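Local coordinates for 336aa long hypothetical dTDP-glucose 4,6-dehydratase (Pyrococcus horikoshii, PDB 2HUN), which binds NAD(+) and probably acts as a dTDP-glucose 4,6-dehydratase, a Rossmann-fold lyase of the extended short-chain dehydrogenase/reductase type, at residues A[86-89]-A[90-94]; A[218-221]-A[222-226]; A[302-305]-A[306-310]. All coordinates share one frame; numbering follows the deposited sequence.

Contact 1: A[86-89]-A[90-94]; sequences SHVD and RSISS
Arg-90 folds back over the imidazole of His-87, the N-cap residue of the short helix 88-93. From the backbone outward, its CB sits beside the ring nitrogen, 3.2 Å from His-87 ND1, and CG stays near that same nitrogen. CD then moves over the ring face, offset toward the rim and 3.5 Å from the centroid, a CH-pi contact. A bend at chi3 (50°) turns the chain so that NE comes 3.6 Å from His-87 CB, which meets the guanidinium at its edge; the guanidinium plane stands perpendicular to the ring. NH2 continues to a salt bridge with Glu-85.

The ring also caps the helix: Arg-90 N donates to His-87 ND1 at 2.9 Å, with the donor close to the ring plane. With an alanine here, the Arg-90 amide would probably lose its cap and the arginine's CD its ring to lie on. At the next residue, Val-88 O is gripped twice from one turn ahead, by Ser-91 OG on a carbonyl lone pair at 2.5 Å and by Ile-92 N at 3.1 Å. A water links Asp-89 O to Ser-93 OG.

Ser-86 touches the NAD at the start of this segment, and Ser-91 leans on Tyr-151, an NAD(+)-binding residue of helix 150-168. Ser-91 and Arg-90 also touch Phe-98 of helix 96-116, while Ile-92 packs on Thr-168 of the second subunit.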
loop_
_atom_site.group_PDB
_atom_site.type_symbol
_atom_site.label_atom_id
_atom_site.label_comp_id
_atom_site.label_asym_id
_atom_site.label_seq_id
_atom_site.Cartn_x
_atom_site.Cartn_y
_atom_site.Cartn_z
ATOM N N SER A 86 -12.507 8.274 -5.981
ATOM C CA SER A 86 -12.416 7.080 -6.828
ATOM C C SER A 86 -12.488 7.231 -8.340
ATOM O O SER A 86 -12.702 6.249 -9.049
ATOM C CB SER A 86 -13.504 6.092 -6.410
ATOM O OG SER A 86 -14.785 6.675 -6.587
ATOM N N HIS A 87 -12.300 8.445 -8.836
ATOM C CA HIS A 87 -12.375 8.675 -10.273
ATOM C C HIS A 87 -11.022 8.434 -10.938
ATOM O O HIS A 87 -10.154 9.302 -10.918
ATOM C CB HIS A 87 -12.825 10.111 -10.530
ATOM C CG HIS A 87 -13.205 10.379 -11.945
ATOM N ND1 HIS A 87 -12.275 10.492 -12.961
ATOM C CD2 HIS A 87 -14.407 10.592 -12.516
ATOM C CE1 HIS A 87 -12.900 10.770 -14.092
ATOM N NE2 HIS A 87 -14.196 10.839 -13.849
ATOM N N VAL A 88 -10.860 7.259 -11.548
ATOM C CA VAL A 88 -9.607 6.888 -12.194
ATOM C C VAL A 88 -8.953 7.989 -13.031
ATOM O O VAL A 88 -7.869 8.448 -12.690
ATOM C CB VAL A 88 -9.787 5.627 -13.065
ATOM C CG1 VAL A 88 -8.456 5.237 -13.687
ATOM C CG2 VAL A 88 -10.313 4.484 -12.209
ATOM N N ASP A 89 -9.592 8.419 -14.118
ATOM C CA ASP A 89 -8.992 9.455 -14.959
ATOM C C ASP A 89 -8.594 10.684 -14.159
ATOM O O ASP A 89 -7.577 11.316 -14.442
ATOM C CB ASP A 89 -9.935 9.856 -16.097
ATOM C CG ASP A 89 -10.086 8.763 -17.129
ATOM O OD1 ASP A 89 -9.096 8.042 -17.372
ATOM O OD2 ASP A 89 -11.183 8.631 -17.705
ATOM N N ARG A 90 -9.399 11.027 -13.160
ATOM C CA ARG A 90 -9.083 12.169 -12.316
ATOM C C ARG A 90 -7.830 11.875 -11.480
ATOM O O ARG A 90 -7.069 12.792 -11.160
ATOM C CB ARG A 90 -10.270 12.497 -11.402
ATOM C CG ARG A 90 -11.264 13.484 -12.014
ATOM C CD ARG A 90 -12.602 13.496 -11.284
ATOM N NE ARG A 90 -12.485 13.628 -9.841
ATOM C CZ ARG A 90 -12.358 14.796 -9.227
ATOM N NH1 ARG A 90 -12.339 15.911 -9.945
ATOM N NH2 ARG A 90 -12.249 14.848 -7.906
ATOM N N SER A 91 -7.610 10.603 -11.138
ATOM C CA SER A 91 -6.439 10.230 -10.334
ATOM C C SER A 91 -5.159 10.312 -11.161
ATOM O O SER A 91 -4.082 10.557 -10.628
ATOM C CB SER A 91 -6.604 8.817 -9.734
ATOM O OG SER A 91 -6.446 7.784 -10.694
ATOM N N ILE A 92 -5.283 10.125 -12.472
ATOM C CA ILE A 92 -4.128 10.197 -13.359
ATOM C C ILE A 92 -3.709 11.651 -13.586
ATOM O O ILE A 92 -2.523 11.947 -13.708
ATOM C CB ILE A 92 -4.431 9.525 -14.715
ATOM C CG1 ILE A 92 -4.727 8.040 -14.485
ATOM C CG2 ILE A 92 -3.251 9.702 -15.679
ATOM C CD1 ILE A 92 -5.160 7.286 -15.716
ATOM N N SER A 93 -4.686 12.552 -13.622
ATOM C CA SER A 93 -4.426 13.977 -13.833
ATOM C C SER A 93 -3.901 14.665 -12.576
ATOM O O SER A 93 -2.911 15.388 -12.624
ATOM C CB SER A 93 -5.706 14.683 -14.290
ATOM O OG SER A 93 -6.284 14.018 -15.399
ATOM N N SER A 94 -4.578 14.450 -11.455
ATOM C CA SER A 94 -4.160 15.057 -10.194
ATOM C C SER A 94 -4.239 14.030 -9.067
ATOM O O SER A 94 -5.233 13.960 -8.340
ATOM C CB SER A 94 -5.042 16.263 -9.857
ATOM O OG SER A 94 -4.553 16.928 -8.700
HETATM O O HOH W 1 -6.714 11.494 -16.896
#

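Contact 2: A[218-221]-A[222-226]; sequences LYVE and DHVRA
Glu-221 and Arg-225 lie side by side on one face of the helix, pointing the same way, and meet in a salt bridge. Both guanidinium bonds land on the same oxygen: Glu-221 OE2 takes NH2 of Arg-225 at 2.6 Å and NE of Arg-225 at 2.9 Å, the latter on its anti lone pair. Carboxylate and guanidinium planes are turned 41° apart. The glutamate is extended, with CG anti to the backbone N (chi1 -167°), which carries the carboxylate out alongside the arginine; the OH of Tyr-298 gives OE2 a further partner.

Here strand 215-219, parallel to strand 172-182 of the Rossmann-type sheet, turns directly into helix 220-233 with Tyr-219 at the N-cap, and Tyr-219 O accepts from His-223 N.

Asp-222, in the first turn, sets its CB 3.3 Å from Tyr-219 O. Its carboxylate is buried but well supplied: OD1 accepts from the backbone N of Lys-297, and OD2 from that of Tyr-298. A water also donates to OD2, at 2.9 Å, and accepts from Tyr-219 N, tying the aspartate back to the end of the strand.

Leu-218 splits its methyls between two helix residues. CD1 rests 3.9 Å from Asp-222 CB, and CD2 lies 3.7 Å from His-223 CB, the leucine crossing the histidine at about a right angle. Beyond this packing, His-223 ND1 bonds to Asn-181 OD1, on an NAD(+)-binding residue.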
loop_
_atom_site.group_PDB
_atom_site.type_symbol
_atom_site.label_atom_id
_atom_site.label_comp_id
_atom_site.label_asym_id
_atom_site.label_seq_id
_atom_site.Cartn_x
_atom_site.Cartn_y
_atom_site.Cartn_z
ATOM N N LEU A 218 -22.035 -6.634 -8.671
ATOM C CA LEU A 218 -22.594 -6.943 -7.361
ATOM C C LEU A 218 -23.683 -5.945 -6.972
ATOM O O LEU A 218 -23.419 -4.743 -6.891
ATOM C CB LEU A 218 -21.465 -6.911 -6.323
ATOM C CG LEU A 218 -21.770 -7.112 -4.838
ATOM C CD1 LEU A 218 -22.200 -8.543 -4.593
ATOM C CD2 LEU A 218 -20.525 -6.789 -4.025
ATOM N N TYR A 219 -24.897 -6.434 -6.725
ATOM C CA TYR A 219 -25.987 -5.541 -6.323
ATOM C C TYR A 219 -25.559 -4.854 -5.027
ATOM O O TYR A 219 -25.121 -5.514 -4.088
ATOM C CB TYR A 219 -27.288 -6.318 -6.103
ATOM C CG TYR A 219 -28.483 -5.412 -5.863
ATOM C CD1 TYR A 219 -28.831 -4.427 -6.789
ATOM C CD2 TYR A 219 -29.238 -5.511 -4.690
ATOM C CE1 TYR A 219 -29.895 -3.558 -6.554
ATOM C CE2 TYR A 219 -30.304 -4.647 -4.447
ATOM C CZ TYR A 219 -30.624 -3.669 -5.383
ATOM O OH TYR A 219 -31.646 -2.788 -5.132
ATOM N N VAL A 220 -25.679 -3.531 -4.978
ATOM C CA VAL A 220 -25.244 -2.780 -3.806
ATOM C C VAL A 220 -25.777 -3.295 -2.469
ATOM O O VAL A 220 -25.032 -3.352 -1.490
ATOM C CB VAL A 220 -25.571 -1.266 -3.948
ATOM C CG1 VAL A 220 -27.085 -1.031 -3.899
ATOM C CG2 VAL A 220 -24.857 -0.479 -2.855
ATOM N N GLU A 221 -27.048 -3.683 -2.406
ATOM C CA GLU A 221 -27.576 -4.181 -1.136
ATOM C C GLU A 221 -26.812 -5.432 -0.674
ATOM O O GLU A 221 -26.621 -5.640 0.531
ATOM C CB GLU A 221 -29.074 -4.499 -1.234
ATOM C CG GLU A 221 -29.735 -4.706 0.130
ATOM C CD GLU A 221 -31.153 -5.238 0.026
ATOM O OE1 GLU A 221 -31.959 -4.643 -0.717
ATOM O OE2 GLU A 221 -31.465 -6.252 0.686
ATOM N N ASP A 222 -26.379 -6.259 -1.629
ATOM C CA ASP A 222 -25.621 -7.465 -1.299
ATOM C C ASP A 222 -24.247 -7.084 -0.755
ATOM O O ASP A 222 -23.713 -7.759 0.124
ATOM C CB ASP A 222 -25.455 -8.365 -2.528
ATOM C CG ASP A 222 -26.576 -9.373 -2.667
ATOM O OD1 ASP A 222 -27.090 -9.841 -1.627
ATOM O OD2 ASP A 222 -26.933 -9.712 -3.815
ATOM N N HIS A 223 -23.668 -6.014 -1.293
ATOM C CA HIS A 223 -22.378 -5.542 -0.812
ATOM C C HIS A 223 -22.628 -5.089 0.628
ATOM O O HIS A 223 -21.886 -5.439 1.546
ATOM C CB HIS A 223 -21.878 -4.362 -1.657
ATOM C CG HIS A 223 -20.571 -3.783 -1.190
ATOM N ND1 HIS A 223 -20.191 -2.485 -1.467
ATOM C CD2 HIS A 223 -19.552 -4.328 -0.480
ATOM C CE1 HIS A 223 -18.999 -2.255 -0.945
ATOM N NE2 HIS A 223 -18.589 -3.358 -0.341
ATOM N N VAL A 224 -23.698 -4.323 0.813
ATOM C CA VAL A 224 -24.086 -3.806 2.124
ATOM C C VAL A 224 -24.250 -4.930 3.144
ATOM O O VAL A 224 -23.773 -4.823 4.273
ATOM C CB VAL A 224 -25.407 -2.994 2.023
ATOM C CG1 VAL A 224 -26.043 -2.851 3.391
ATOM C CG2 VAL A 224 -25.118 -1.606 1.451
ATOM N N ARG A 225 -24.920 -6.007 2.742
ATOM C CA ARG A 225 -25.133 -7.143 3.630
ATOM C C ARG A 225 -23.801 -7.769 4.021
ATOM O O ARG A 225 -23.612 -8.183 5.175
ATOM C CB ARG A 225 -26.043 -8.180 2.958
ATOM C CG ARG A 225 -27.513 -7.748 2.901
ATOM C CD ARG A 225 -28.354 -8.649 1.998
ATOM N NE ARG A 225 -29.745 -8.197 1.906
ATOM C CZ ARG A 225 -30.668 -8.386 2.848
ATOM N NH1 ARG A 225 -30.359 -9.029 3.969
ATOM N NH2 ARG A 225 -31.900 -7.920 2.680
ATOM N N ALA A 226 -22.876 -7.829 3.061
ATOM C CA ALA A 226 -21.551 -8.377 3.315
ATOM C C ALA A 226 -20.808 -7.500 4.327
ATOM O O ALA A 226 -20.209 -8.012 5.266
ATOM C CB ALA A 226 -20.755 -8.461 2.011
HETATM O O HOH W 2 -25.273 -9.410 -6.154
#

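Contact 3: A[302-305]-A[306-310]; sequences EGIK and KTIDW
Ile-304 and Ile-308 pack one turn apart on the buried face of helix 300-313, an amphipathic helix whose other flank carries exposed Glu-302, Lys-305, Lys-306 and Asp-309. The two isoleucines cross at a slant: the CG2 methyl of the first meets the terminal CD1 of the second at 3.7 Å. Ile-308 holds its CG1 anti to its own carbonyl carbon (chi1 -69°), which points that branch back down the helix until CG1 is 3.0 Å from Ile-304 O, a tight fit. The pair packs against Leu-260 of helix 250-260, with Ile-192 and Ile-196 of helix 191-200 on Ile-304 and Ile-308 respectively.

Thr-307 is turned differently, toward helix 191-200 and Tyr-219. Its hydroxyl folds back to the preceding turn, where OG1 donates to Gly-303 O at 2.6 Å. Thr-307 N bonds to that oxygen too, at 3.0 Å, and the two donors arrive from opposite faces of the carbonyl plane. The OG1 bond gives the buried hydroxyl an acceptor within its own helix, while Gly-303 O is held by two donors.

Along the exposed flank the long chains diverge. Lys-306 lays its CG 3.2 Å from Glu-302 O before its chain bends away, while the Glu-302 carboxylate returns to Thr-299 N. Lys-305 NZ stays 7.0 Å from Asp-309 OD1, too far for a salt bridge, and it is the backbone that joins these two residues: Asp-309 N donates to Lys-305 O at 3.0 Å in a nearly straight bond, 174° at the hydrogen.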
loop_
_atom_site.group_PDB
_atom_site.type_symbol
_atom_site.label_atom_id
_atom_site.label_comp_id
_atom_site.label_asym_id
_atom_site.label_seq_id
_atom_site.Cartn_x
_atom_site.Cartn_y
_atom_site.Cartn_z
ATOM N N GLU A 302 -32.466 -10.267 -10.747
ATOM C CA GLU A 302 -33.268 -9.659 -9.697
ATOM C C GLU A 302 -32.715 -8.281 -9.342
ATOM O O GLU A 302 -33.472 -7.335 -9.130
ATOM C CB GLU A 302 -33.287 -10.560 -8.455
ATOM C CG GLU A 302 -33.980 -11.902 -8.675
ATOM C CD GLU A 302 -33.927 -12.798 -7.451
ATOM O OE1 GLU A 302 -32.815 -13.045 -6.947
ATOM O OE2 GLU A 302 -34.993 -13.261 -6.993
ATOM N N GLY A 303 -31.392 -8.170 -9.296
ATOM C CA GLY A 303 -30.766 -6.904 -8.957
ATOM C C GLY A 303 -30.964 -5.833 -10.014
ATOM O O GLY A 303 -31.127 -4.656 -9.685
ATOM N N ILE A 304 -30.930 -6.239 -11.281
ATOM C CA ILE A 304 -31.112 -5.310 -12.396
ATOM C C ILE A 304 -32.569 -4.854 -12.445
ATOM O O ILE A 304 -32.857 -3.685 -12.695
ATOM C CB ILE A 304 -30.723 -5.978 -13.739
ATOM C CG1 ILE A 304 -29.200 -6.053 -13.853
ATOM C CG2 ILE A 304 -31.303 -5.199 -14.913
ATOM C CD1 ILE A 304 -28.512 -4.684 -13.881
ATOM N N LYS A 305 -33.476 -5.793 -12.196
ATOM C CA LYS A 305 -34.907 -5.519 -12.184
ATOM C C LYS A 305 -35.211 -4.493 -11.091
ATOM O O LYS A 305 -35.959 -3.543 -11.311
ATOM C CB LYS A 305 -35.678 -6.814 -11.913
ATOM C CG LYS A 305 -37.194 -6.691 -11.953
ATOM C CD LYS A 305 -37.721 -6.659 -13.381
ATOM C CE LYS A 305 -38.714 -7.797 -13.639
ATOM N NZ LYS A 305 -38.087 -9.158 -13.616
ATOM N N LYS A 306 -34.626 -4.686 -9.911
ATOM C CA LYS A 306 -34.843 -3.763 -8.802
ATOM C C LYS A 306 -34.228 -2.409 -9.132
ATOM O O LYS A 306 -34.743 -1.370 -8.729
ATOM C CB LYS A 306 -34.224 -4.307 -7.508
ATOM C CG LYS A 306 -34.914 -5.548 -6.961
ATOM C CD LYS A 306 -34.438 -5.891 -5.554
ATOM C CE LYS A 306 -34.646 -4.719 -4.606
ATOM N NZ LYS A 306 -35.116 -5.163 -3.272
ATOM N N THR A 307 -33.128 -2.432 -9.872
ATOM C CA THR A 307 -32.440 -1.212 -10.260
ATOM C C THR A 307 -33.249 -0.468 -11.326
ATOM O O THR A 307 -33.322 0.764 -11.316
ATOM C CB THR A 307 -31.021 -1.531 -10.780
ATOM O OG1 THR A 307 -30.282 -2.194 -9.743
ATOM C CG2 THR A 307 -30.291 -0.251 -11.174
ATOM N N ILE A 308 -33.861 -1.221 -12.237
ATOM C CA ILE A 308 -34.687 -0.628 -13.285
ATOM C C ILE A 308 -35.876 0.078 -12.628
ATOM O O ILE A 308 -36.137 1.251 -12.898
ATOM C CB ILE A 308 -35.214 -1.706 -14.269
ATOM C CG1 ILE A 308 -34.051 -2.261 -15.100
ATOM C CG2 ILE A 308 -36.303 -1.112 -15.169
ATOM C CD1 ILE A 308 -34.387 -3.502 -15.908
ATOM N N ASP A 309 -36.582 -0.639 -11.754
ATOM C CA ASP A 309 -37.735 -0.077 -11.061
ATOM C C ASP A 309 -37.383 1.198 -10.298
ATOM O O ASP A 309 -38.118 2.181 -10.359
ATOM C CB ASP A 309 -38.323 -1.093 -10.077
ATOM C CG ASP A 309 -38.863 -2.332 -10.765
ATOM O OD1 ASP A 309 -38.788 -2.410 -12.009
ATOM O OD2 ASP A 309 -39.364 -3.229 -10.057
ATOM N N TRP A 310 -36.263 1.184 -9.580
ATOM C CA TRP A 310 -35.854 2.350 -8.801
ATOM C C TRP A 310 -35.630 3.597 -9.650
ATOM O O TRP A 310 -36.113 4.676 -9.309
ATOM C CB TRP A 310 -34.573 2.063 -8.010
ATOM C CG TRP A 310 -34.279 3.126 -6.989
ATOM C CD1 TRP A 310 -34.745 3.178 -5.709
ATOM C CD2 TRP A 310 -33.511 4.322 -7.183
ATOM N NE1 TRP A 310 -34.319 4.332 -5.093
ATOM C CE2 TRP A 310 -33.561 5.054 -5.977
ATOM C CE3 TRP A 310 -32.786 4.849 -8.261
ATOM C CZ2 TRP A 310 -32.915 6.286 -5.815
ATOM C CZ3 TRP A 310 -32.143 6.074 -8.102
ATOM C CH2 TRP A 310 -32.214 6.780 -6.885
#

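How the contacts relate
From the N terminus the three contacts come in series: none nests within or crosses another, and each closes only a local turn. Contact 1 starts a short helix after strand 78-81, beside the NAD and the second subunit. Its centre is 25 Å from that of contact 2, which turns strand 215-219 into helix 220-233. Contact 3, far later, lies in helix 300-313, its centre 13 Å from contact 2, and these two touch. The Tyr-219 ring is the bridge: its CE1 packs 3.5 Å from Thr-307 OG1, and Lys-306 CE approaches its OH. Helix 300-313 is thereby joined to the Rossmann-type sheet, while contact 1 remains separate.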